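Local coordinates for MAU2 chromatid cohesion factor homolog (Saccharomyces cerevisiae, PDB 4XDN), which forms a complex with Scc2 that is required for the cohesin complex to associate with chromosomes, and so takes part in sister chromatid cohesion, at residues A[27-32]-A[71-76]; A[331-336]-A[390-395]; A[455-460]-A[511-516]. One frame throughout, in Å; residues are numbered along the deposited sequence.

From the N terminus, contact 1 (27-32 with 71-76) closes first, joining the start of helix 29-45 to the end of helix 53-76. Contact 2 (331-336 with 390-395) then ties the turn after helix 317-331 to helix 369-398, with helix 339-360 between them in sequence. Contact 3 (455-460 with 511-516) joins helix 446-466 to the end of helix 499-513. The three loops follow in series, neither nested nor crossed. Contact 1 lies about 61 Å from contact 2 and 76 Å from contact 3, centre to centre; contacts 2 and 3 are about 25 Å apart. A second protein chain borders all three.

Contact 1 of 3, residues A[27-32]-A[71-76]; sequences LSISQV and QLLKTK
Ile29, in the first turn of helix 29-45, faces Leu73, near the end of helix 53-76, with their CA atoms 7.4 Å apart. The join is wholly apolar and small, 172 Å² counting both sides. Leu73 does most of the touching, through one methyl group: its CD2 meets Ile29 CG1 at 3.7 Å and Val32 CG1 at 3.9 Å, and so rests against side chains one helical turn apart. The Ile29 and Leu73 side chains cross at about a right angle, whereas Val32 and Leu73 run past each other in opposite senses. Ile29 holds CG1 opposite its backbone N (chi1 -172°), which brings that branch nearer to Leu73 than its CB direction alone would. Leu72 adds a looser contact, its CD2 4.5 Å from Val32 CG1.

Such side-by-side helix packing builds the alpha-helical superhelix of the Scc4/Mau2 family, a TPR-like array that winds round its partner. Here Leu27 and Ser28 pair in an antiparallel ladder with a strand of the other protein chain, which also packs on Ile29, Val32 and Leu72.

Where strand gives way to helix, Ser28 and Gln31 form a capping box. Gln31 N donates to Ser28 OG over 3.1 Å, and Ser28 N returns a nearly straight bond (165°) to Gln31 OE1 at 3.0 Å, its donor tilted from the carbonyl plane. Both ends of the cap are thus fixed just ahead of the packed Val32. On helix 53-76, Thr75 OG1 folds back to donate to Gln71 O, 2.8 Å away. Leu73 also touches Tyr33 and Val87, while Lys74 forms a salt bridge to Asp84 of helix 81-98.

Contact 2 of 3, residues A[331-336]-A[390-395]; sequences SYIVNC and KVWEQT. With SO4 (sulfate ion), chain F.
The turn between helices 317-331 and 339-360 leans on helix 369-398 through Ile333 and Cys336, in the all-helical superhelix of this family. Ile333 and Glu393 are the closest backbone pair, CA to CA 5.6 Å. Ile333 CG2, opposite the backbone N, reaches the Trp392 ring at its edge, 3.9 Å from CD1, and lies equally close to Glu393 CB. The two side chains Ile333 and Trp392 cross at about a right angle. Glu393 reaches obliquely across Ile333, its chain extended beyond CG, until OE2 lies 3.5 Å from Cys336 O. These two acceptors cannot bond each other; Arg345 probably reconciles them, forming a salt bridge to Glu393 OE2 and a hydrogen bond to Cys336 O. Cys336 SG rests 3.7 Å from Glu393 O. On the far side of the turn, Asn335 ND2 lies 2.5 Å from O4 of a sulfate, probably from the crystallisation liquor, a hydrogen bond so short that its exact geometry is doubtful; Lys559 NZ and the backbone N of Lys560 also hold this ion. Trp392 NE1 donates to the backbone of the other protein chain. Around the contact, helix 339-360 supplies Arg345 and packs on Tyr332 and Glu393, while Leu419 and Met422 of helix 415-426 touch Trp392.

Contact 3 of 3, residues A[455-460]-A[511-516]; sequences NCYTVQ and FSHFEP
Tyr457 and Ser512 meet hydroxyl to hydroxyl, OH and OG sharing a hydrogen bond of 2.6 Å. Ser512 OG approaches the phenol at its edge, in the plane of the ring, 3.6 Å from CZ; the CB of Ser512 follows behind, 3.3 Å from Tyr457 OH. The tyrosine reaches this far because CG stands opposite the backbone N (chi1 178°), throwing the ring clear of helix 446-466 toward the end of helix 499-513. The third participant, His513, brings CE1 to 3.9 Å from Tyr457 OH, the hydroxyl lying oblique to the imidazole. The buried area is small, 86 Å² in all, since from 455-460 Tyr457 alone takes part, meeting Ser512 and, more lightly, His513.

In the helical array of the Scc4/Mau2 family this polar tie joins two helices separated in sequence by helix 472-490, whose Val482 and Trp483 meet the Tyr457 ring, the planes of Tyr457 and Trp483 inclined at about 50°. A phenylalanine in place of Tyr457 would probably keep much of this ring packing but leave the Ser512 hydroxyl without its partner across the contact.

Ser512 OG sits between its backbone N and carbonyl carbon (chi1 58°), a position from which its one proton can go to Leu508 O or Trp509 O in the preceding turn; the helix end thereby holds the hydroxyl that meets the phenol. His513 is steadied likewise: ND1 is hydrogen-bonded to Trp509 O, and its ring stacks on that of Trp509. Leu522 touches both Tyr457 and His513 and is backbone-bonded to Ser512.

Contact 1 of 3, residues A[27-32]-A[71-76]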
loop_
_atom_site.group_PDB
_atom_site.type_symbol
_atom_site.label_atom_id
_atom_site.label_comp_id
_atom_site.label_asym_id
_atom_site.label_seq_id
_atom_site.Cartn_x
_atom_site.Cartn_y
_atom_site.Cartn_z
ATOM N N LEU A 27 31.987 -33.603 -21.068
ATOM C CA LEU A 27 30.619 -34.065 -20.864
ATOM C C LEU A 27 29.822 -33.735 -22.118
ATOM O O LEU A 27 30.179 -32.815 -22.855
ATOM C CB LEU A 27 29.985 -33.409 -19.633
ATOM C CG LEU A 27 30.457 -33.907 -18.266
ATOM C CD1 LEU A 27 29.931 -33.000 -17.159
ATOM C CD2 LEU A 27 30.012 -35.343 -18.034
ATOM N N SER A 28 28.753 -34.480 -22.370
ATOM C CA SER A 28 27.923 -34.212 -23.539
ATOM C C SER A 28 27.205 -32.884 -23.345
ATOM O O SER A 28 27.041 -32.413 -22.217
ATOM C CB SER A 28 26.913 -35.335 -23.780
ATOM O OG SER A 28 25.827 -35.258 -22.874
ATOM N N ILE A 29 26.781 -32.280 -24.450
ATOM C CA ILE A 29 26.141 -30.972 -24.403
ATOM C C ILE A 29 24.856 -31.025 -23.574
ATOM O O ILE A 29 24.537 -30.081 -22.855
ATOM C CB ILE A 29 25.840 -30.449 -25.829
ATOM C CG1 ILE A 29 25.356 -28.997 -25.775
ATOM C CG2 ILE A 29 24.829 -31.348 -26.543
ATOM C CD1 ILE A 29 25.381 -28.296 -27.122
ATOM N N SER A 30 24.133 -32.136 -23.659
ATOM C CA SER A 30 22.896 -32.294 -22.901
ATOM C C SER A 30 23.178 -32.520 -21.415
ATOM O O SER A 30 22.403 -32.101 -20.558
ATOM C CB SER A 30 22.067 -33.456 -23.455
ATOM O OG SER A 30 22.765 -34.682 -23.345
ATOM N N GLN A 31 24.289 -33.184 -21.114
ATOM C CA GLN A 31 24.664 -33.441 -19.728
ATOM C C GLN A 31 25.051 -32.148 -19.015
ATOM O O GLN A 31 24.710 -31.949 -17.851
ATOM C CB GLN A 31 25.810 -34.457 -19.667
ATOM C CG GLN A 31 25.349 -35.903 -19.828
ATOM C CD GLN A 31 26.478 -36.864 -20.142
ATOM O OE1 GLN A 31 27.585 -36.451 -20.482
ATOM N NE2 GLN A 31 26.199 -38.156 -20.035
ATOM N N VAL A 32 25.754 -31.267 -19.721
ATOM C CA VAL A 32 26.126 -29.970 -19.166
ATOM C C VAL A 32 24.879 -29.128 -18.932
ATOM O O VAL A 32 24.749 -28.461 -17.905
ATOM C CB VAL A 32 27.092 -29.212 -20.096
ATOM C CG1 VAL A 32 27.359 -27.801 -19.579
ATOM C CG2 VAL A 32 28.397 -29.977 -20.235
ATOM N N GLN A 71 27.165 -20.640 -18.992
ATOM C CA GLN A 71 28.178 -19.860 -19.694
ATOM C C GLN A 71 29.087 -20.779 -20.495
ATOM O O GLN A 71 29.562 -20.425 -21.576
ATOM C CB GLN A 71 28.995 -19.027 -18.706
ATOM C CG GLN A 71 28.222 -17.860 -18.128
ATOM C CD GLN A 71 29.005 -17.071 -17.095
ATOM O OE1 GLN A 71 29.796 -17.628 -16.334
ATOM N NE2 GLN A 71 28.785 -15.763 -17.065
ATOM N N LEU A 72 29.313 -21.967 -19.950
ATOM C CA LEU A 72 30.126 -22.979 -20.603
ATOM C C LEU A 72 29.539 -23.333 -21.967
ATOM O O LEU A 72 30.266 -23.459 -22.950
ATOM C CB LEU A 72 30.214 -24.223 -19.718
ATOM C CG LEU A 72 31.511 -25.031 -19.670
ATOM C CD1 LEU A 72 32.732 -24.164 -19.391
ATOM C CD2 LEU A 72 31.364 -26.093 -18.596
ATOM N N LEU A 73 28.218 -23.476 -22.019
ATOM C CA LEU A 73 27.529 -23.805 -23.258
ATOM C C LEU A 73 27.680 -22.694 -24.291
ATOM O O LEU A 73 27.946 -22.959 -25.460
ATOM C CB LEU A 73 26.043 -24.068 -22.994
ATOM C CG LEU A 73 25.707 -25.346 -22.223
ATOM C CD1 LEU A 73 24.229 -25.385 -21.860
ATOM C CD2 LEU A 73 26.088 -26.580 -23.032
ATOM N N LYS A 74 27.516 -21.451 -23.852
ATOM C CA LYS A 74 27.544 -20.313 -24.763
ATOM C C LYS A 74 28.933 -20.028 -25.333
ATOM O O LYS A 74 29.053 -19.478 -26.428
ATOM C CB LYS A 74 27.021 -19.063 -24.056
ATOM C CG LYS A 74 25.505 -19.012 -23.938
ATOM C CD LYS A 74 25.017 -17.686 -23.376
ATOM C CE LYS A 74 25.269 -16.518 -24.326
ATOM N NZ LYS A 74 24.632 -16.705 -25.658
ATOM N N THR A 75 29.975 -20.408 -24.598
ATOM C CA THR A 75 31.344 -20.044 -24.962
ATOM C C THR A 75 32.130 -21.179 -25.620
ATOM O O THR A 75 33.054 -20.926 -26.392
ATOM C CB THR A 75 32.132 -19.574 -23.727
ATOM O OG1 THR A 75 32.105 -20.595 -22.722
ATOM C CG2 THR A 75 31.531 -18.298 -23.169
ATOM N N LYS A 76 31.764 -22.420 -25.315
ATOM C CA LYS A 76 32.534 -23.582 -25.760
ATOM C C LYS A 76 31.783 -24.444 -26.771
ATOM O O LYS A 76 32.328 -25.429 -27.269
ATOM C CB LYS A 76 32.929 -24.442 -24.555
ATOM C CG LYS A 76 33.869 -23.751 -23.574
ATOM C CD LYS A 76 35.261 -23.569 -24.163
ATOM C CE LYS A 76 36.227 -22.977 -23.147
ATOM N NZ LYS A 76 35.818 -21.614 -22.707
#

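Contact 2 of 3, residues A[331-336]-A[390-395]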
loop_
_atom_site.group_PDB
_atom_site.type_symbol
_atom_site.label_atom_id
_atom_site.label_comp_id
_atom_site.label_asym_id
_atom_site.label_seq_id
_atom_site.Cartn_x
_atom_site.Cartn_y
_atom_site.Cartn_z
ATOM N N SER A 331 -10.732 -1.396 9.295
ATOM C CA SER A 331 -11.970 -0.672 9.032
ATOM C C SER A 331 -12.755 -0.419 10.315
ATOM O O SER A 331 -13.553 0.511 10.377
ATOM C CB SER A 331 -12.846 -1.442 8.039
ATOM O OG SER A 331 -13.685 -2.368 8.703
ATOM N N TYR A 332 -12.523 -1.244 11.332
ATOM C CA TYR A 332 -13.255 -1.138 12.592
ATOM C C TYR A 332 -12.510 -0.341 13.663
ATOM O O TYR A 332 -13.049 -0.110 14.747
ATOM C CB TYR A 332 -13.561 -2.530 13.152
ATOM C CG TYR A 332 -14.469 -3.397 12.302
ATOM C CD1 TYR A 332 -15.363 -2.840 11.398
ATOM C CD2 TYR A 332 -14.438 -4.779 12.424
ATOM C CE1 TYR A 332 -16.192 -3.639 10.634
ATOM C CE2 TYR A 332 -15.262 -5.583 11.666
ATOM C CZ TYR A 332 -16.137 -5.010 10.772
ATOM O OH TYR A 332 -16.956 -5.814 10.016
ATOM N N ILE A 333 -11.275 0.064 13.376
ATOM C CA ILE A 333 -10.455 0.770 14.361
ATOM C C ILE A 333 -11.170 2.006 14.891
ATOM O O ILE A 333 -11.233 2.223 16.103
ATOM C CB ILE A 333 -9.098 1.207 13.770
ATOM C CG1 ILE A 333 -8.301 -0.003 13.273
ATOM C CG2 ILE A 333 -8.285 2.000 14.796
ATOM C CD1 ILE A 333 -7.763 -0.903 14.362
ATOM N N VAL A 334 -11.704 2.813 13.975
ATOM C CA VAL A 334 -12.329 4.083 14.331
ATOM C C VAL A 334 -13.513 3.870 15.270
ATOM O O VAL A 334 -13.806 4.718 16.110
ATOM C CB VAL A 334 -12.791 4.856 13.065
ATOM C CG1 VAL A 334 -13.914 4.111 12.342
ATOM C CG2 VAL A 334 -13.218 6.270 13.424
ATOM N N ASN A 335 -14.180 2.729 15.138
ATOM C CA ASN A 335 -15.296 2.397 16.017
ATOM C C ASN A 335 -14.820 2.267 17.467
ATOM O O ASN A 335 -15.463 2.778 18.384
ATOM C CB ASN A 335 -15.977 1.108 15.555
ATOM C CG ASN A 335 -16.581 1.230 14.169
ATOM O OD1 ASN A 335 -15.925 0.966 13.161
ATOM N ND2 ASN A 335 -17.845 1.627 14.117
ATOM N N CYS A 336 -13.708 1.559 17.656
ATOM C CA CYS A 336 -12.903 1.631 18.883
ATOM C C CYS A 336 -13.516 0.988 20.132
ATOM O O CYS A 336 -13.020 -0.026 20.616
ATOM C CB CYS A 336 -12.576 3.097 19.189
ATOM S SG CYS A 336 -11.535 3.345 20.631
ATOM N N LYS A 390 -2.812 -1.457 16.652
ATOM C CA LYS A 390 -3.065 -1.768 18.055
ATOM C C LYS A 390 -2.863 -0.506 18.886
ATOM O O LYS A 390 -3.704 -0.146 19.711
ATOM C CB LYS A 390 -2.136 -2.880 18.544
ATOM C CG LYS A 390 -2.439 -3.382 19.950
ATOM C CD LYS A 390 -1.274 -4.181 20.517
ATOM C CE LYS A 390 -1.662 -4.902 21.798
ATOM N NZ LYS A 390 -0.494 -5.556 22.453
ATOM N N VAL A 391 -1.736 0.157 18.652
ATOM C CA VAL A 391 -1.420 1.408 19.323
ATOM C C VAL A 391 -2.437 2.485 18.953
ATOM O O VAL A 391 -2.879 3.246 19.812
ATOM C CB VAL A 391 0.011 1.879 18.966
ATOM C CG1 VAL A 391 0.291 3.304 19.470
ATOM C CG2 VAL A 391 1.032 0.912 19.538
ATOM N N TRP A 392 -2.818 2.541 17.681
ATOM C CA TRP A 392 -3.744 3.571 17.235
ATOM C C TRP A 392 -5.107 3.409 17.896
ATOM O O TRP A 392 -5.703 4.388 18.347
ATOM C CB TRP A 392 -3.908 3.555 15.717
ATOM C CG TRP A 392 -4.548 4.813 15.222
ATOM C CD1 TRP A 392 -5.883 5.072 15.127
ATOM C CD2 TRP A 392 -3.876 5.998 14.779
ATOM N NE1 TRP A 392 -6.087 6.343 14.646
ATOM C CE2 TRP A 392 -4.870 6.933 14.424
ATOM C CE3 TRP A 392 -2.532 6.359 14.645
ATOM C CZ2 TRP A 392 -4.561 8.202 13.941
ATOM C CZ3 TRP A 392 -2.229 7.621 14.164
ATOM C CH2 TRP A 392 -3.240 8.528 13.820
ATOM N N GLU A 393 -5.601 2.176 17.957
ATOM C CA GLU A 393 -6.913 1.935 18.541
ATOM C C GLU A 393 -6.904 2.249 20.037
ATOM O O GLU A 393 -7.893 2.736 20.578
ATOM C CB GLU A 393 -7.366 0.491 18.312
ATOM C CG GLU A 393 -8.818 0.268 18.719
ATOM C CD GLU A 393 -9.311 -1.140 18.457
ATOM O OE1 GLU A 393 -8.480 -2.029 18.178
ATOM O OE2 GLU A 393 -10.540 -1.352 18.535
ATOM N N GLN A 394 -5.784 1.968 20.698
ATOM C CA GLN A 394 -5.636 2.279 22.116
ATOM C C GLN A 394 -5.627 3.785 22.339
ATOM O O GLN A 394 -6.204 4.280 23.309
ATOM C CB GLN A 394 -4.355 1.659 22.678
ATOM C CG GLN A 394 -4.530 0.247 23.215
ATOM C CD GLN A 394 -5.469 0.181 24.407
ATOM O OE1 GLN A 394 -6.373 -0.654 24.453
ATOM N NE2 GLN A 394 -5.253 1.057 25.381
ATOM N N THR A 395 -4.970 4.508 21.437
ATOM C CA THR A 395 -4.908 5.962 21.516
ATOM C C THR A 395 -6.302 6.563 21.395
ATOM O O THR A 395 -6.655 7.487 22.131
ATOM C CB THR A 395 -3.993 6.548 20.418
ATOM O OG1 THR A 395 -2.663 6.044 20.583
ATOM C CG2 THR A 395 -3.956 8.070 20.487
HETATM S S SO4 F . -20.505 2.016 11.603
HETATM O O1 SO4 F . -21.347 1.162 12.434
HETATM O O2 SO4 F . -19.903 1.214 10.541
HETATM O O3 SO4 F . -21.320 3.073 11.012
HETATM O O4 SO4 F . -19.454 2.619 12.418
#

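Contact 3 of 3, residues A[455-460]-A[511-516]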
loop_
_atom_site.group_PDB
_atom_site.type_symbol
_atom_site.label_atom_id
_atom_site.label_comp_id
_atom_site.label_asym_id
_atom_site.label_seq_id
_atom_site.Cartn_x
_atom_site.Cartn_y
_atom_site.Cartn_z
ATOM N N ASN A 455 -4.509 18.760 12.371
ATOM C CA ASN A 455 -4.188 18.901 13.787
ATOM C C ASN A 455 -3.478 20.225 14.026
ATOM O O ASN A 455 -3.738 20.908 15.014
ATOM C CB ASN A 455 -3.315 17.747 14.278
ATOM C CG ASN A 455 -4.093 16.462 14.470
ATOM O OD1 ASN A 455 -5.252 16.476 14.877
ATOM N ND2 ASN A 455 -3.451 15.336 14.180
ATOM N N CYS A 456 -2.585 20.582 13.108
ATOM C CA CYS A 456 -1.840 21.831 13.207
ATOM C C CYS A 456 -2.783 23.027 13.119
ATOM O O CYS A 456 -2.606 24.017 13.827
ATOM C CB CYS A 456 -0.779 21.912 12.108
ATOM S SG CYS A 456 0.293 23.361 12.215
ATOM N N TYR A 457 -3.783 22.928 12.249
ATOM C CA TYR A 457 -4.774 23.986 12.099
ATOM C C TYR A 457 -5.610 24.117 13.368
ATOM O O TYR A 457 -5.888 25.224 13.830
ATOM C CB TYR A 457 -5.683 23.711 10.897
ATOM C CG TYR A 457 -6.767 24.748 10.705
ATOM C CD1 TYR A 457 -8.002 24.617 11.331
ATOM C CD2 TYR A 457 -6.556 25.860 9.899
ATOM C CE1 TYR A 457 -8.994 25.565 11.160
ATOM C CE2 TYR A 457 -7.542 26.812 9.722
ATOM C CZ TYR A 457 -8.759 26.660 10.354
ATOM O OH TYR A 457 -9.743 27.608 10.181
ATOM N N THR A 458 -6.008 22.975 13.921
ATOM C CA THR A 458 -6.817 22.933 15.133
ATOM C C THR A 458 -6.101 23.620 16.287
ATOM O O THR A 458 -6.695 24.418 17.012
ATOM C CB THR A 458 -7.148 21.478 15.524
ATOM O OG1 THR A 458 -7.886 20.859 14.464
ATOM C CG2 THR A 458 -7.971 21.419 16.805
ATOM N N VAL A 459 -4.821 23.307 16.450
ATOM C CA VAL A 459 -4.007 23.916 17.493
ATOM C C VAL A 459 -3.912 25.424 17.294
ATOM O O VAL A 459 -4.142 26.193 18.225
ATOM C CB VAL A 459 -2.590 23.300 17.519
ATOM C CG1 VAL A 459 -1.646 24.102 18.414
ATOM C CG2 VAL A 459 -2.661 21.858 17.986
ATOM N N GLN A 460 -3.577 25.844 16.078
ATOM C CA GLN A 460 -3.409 27.262 15.782
ATOM C C GLN A 460 -4.725 28.016 15.945
ATOM O O GLN A 460 -4.741 29.147 16.424
ATOM C CB GLN A 460 -2.865 27.458 14.363
ATOM C CG GLN A 460 -1.457 26.906 14.138
ATOM C CD GLN A 460 -0.369 27.791 14.721
ATOM O OE1 GLN A 460 -0.499 28.314 15.830
ATOM N NE2 GLN A 460 0.712 27.965 13.970
ATOM N N PHE A 511 -16.059 25.928 13.227
ATOM C CA PHE A 511 -15.570 26.169 14.581
ATOM C C PHE A 511 -14.663 27.394 14.634
ATOM O O PHE A 511 -14.653 28.124 15.626
ATOM C CB PHE A 511 -14.805 24.949 15.111
ATOM C CG PHE A 511 -15.685 23.830 15.628
ATOM C CD1 PHE A 511 -17.062 23.969 15.722
ATOM C CD2 PHE A 511 -15.115 22.634 16.030
ATOM C CE1 PHE A 511 -17.845 22.937 16.200
ATOM C CE2 PHE A 511 -15.896 21.601 16.508
ATOM C CZ PHE A 511 -17.261 21.752 16.593
ATOM N N SER A 512 -13.907 27.618 13.563
ATOM C CA SER A 512 -12.912 28.685 13.537
ATOM C C SER A 512 -13.439 29.996 12.944
ATOM O O SER A 512 -12.730 31.005 12.949
ATOM C CB SER A 512 -11.684 28.226 12.749
ATOM O OG SER A 512 -12.036 27.855 11.428
ATOM N N HIS A 513 -14.676 29.983 12.448
ATOM C CA HIS A 513 -15.258 31.158 11.795
ATOM C C HIS A 513 -16.565 31.637 12.436
ATOM O O HIS A 513 -17.153 32.616 11.978
ATOM C CB HIS A 513 -15.501 30.862 10.311
ATOM C CG HIS A 513 -14.249 30.792 9.496
ATOM N ND1 HIS A 513 -13.487 29.645 9.393
ATOM C CD2 HIS A 513 -13.617 31.726 8.748
ATOM C CE1 HIS A 513 -12.446 29.877 8.617
ATOM N NE2 HIS A 513 -12.500 31.135 8.210
ATOM N N PHE A 514 -17.010 30.957 13.490
ATOM C CA PHE A 514 -18.283 31.283 14.136
ATOM C C PHE A 514 -18.202 31.268 15.657
ATOM O O PHE A 514 -17.656 30.341 16.253
ATOM C CB PHE A 514 -19.372 30.296 13.705
ATOM C CG PHE A 514 -20.037 30.644 12.408
ATOM C CD1 PHE A 514 -19.518 30.198 11.205
ATOM C CD2 PHE A 514 -21.195 31.402 12.394
ATOM C CE1 PHE A 514 -20.136 30.514 10.011
ATOM C CE2 PHE A 514 -21.816 31.719 11.204
ATOM C CZ PHE A 514 -21.287 31.274 10.011
ATOM N N GLU A 515 -18.759 32.300 16.280
ATOM C CA GLU A 515 -19.063 32.243 17.700
ATOM C C GLU A 515 -20.316 31.386 17.851
ATOM O O GLU A 515 -21.137 31.329 16.935
ATOM C CB GLU A 515 -19.279 33.642 18.283
ATOM C CG GLU A 515 -18.067 34.552 18.179
ATOM C CD GLU A 515 -18.215 35.818 18.996
ATOM O OE1 GLU A 515 -18.448 36.891 18.396
ATOM O OE2 GLU A 515 -18.093 35.740 20.237
ATOM N N PRO A 516 -20.479 30.713 18.999
ATOM C CA PRO A 516 -19.627 30.704 20.189
ATOM C C PRO A 516 -18.661 29.521 20.204
ATOM O O PRO A 516 -18.352 28.987 21.269
ATOM C CB PRO A 516 -20.648 30.602 21.318
ATOM C CG PRO A 516 -21.711 29.705 20.736
ATOM C CD PRO A 516 -21.713 29.941 19.234
#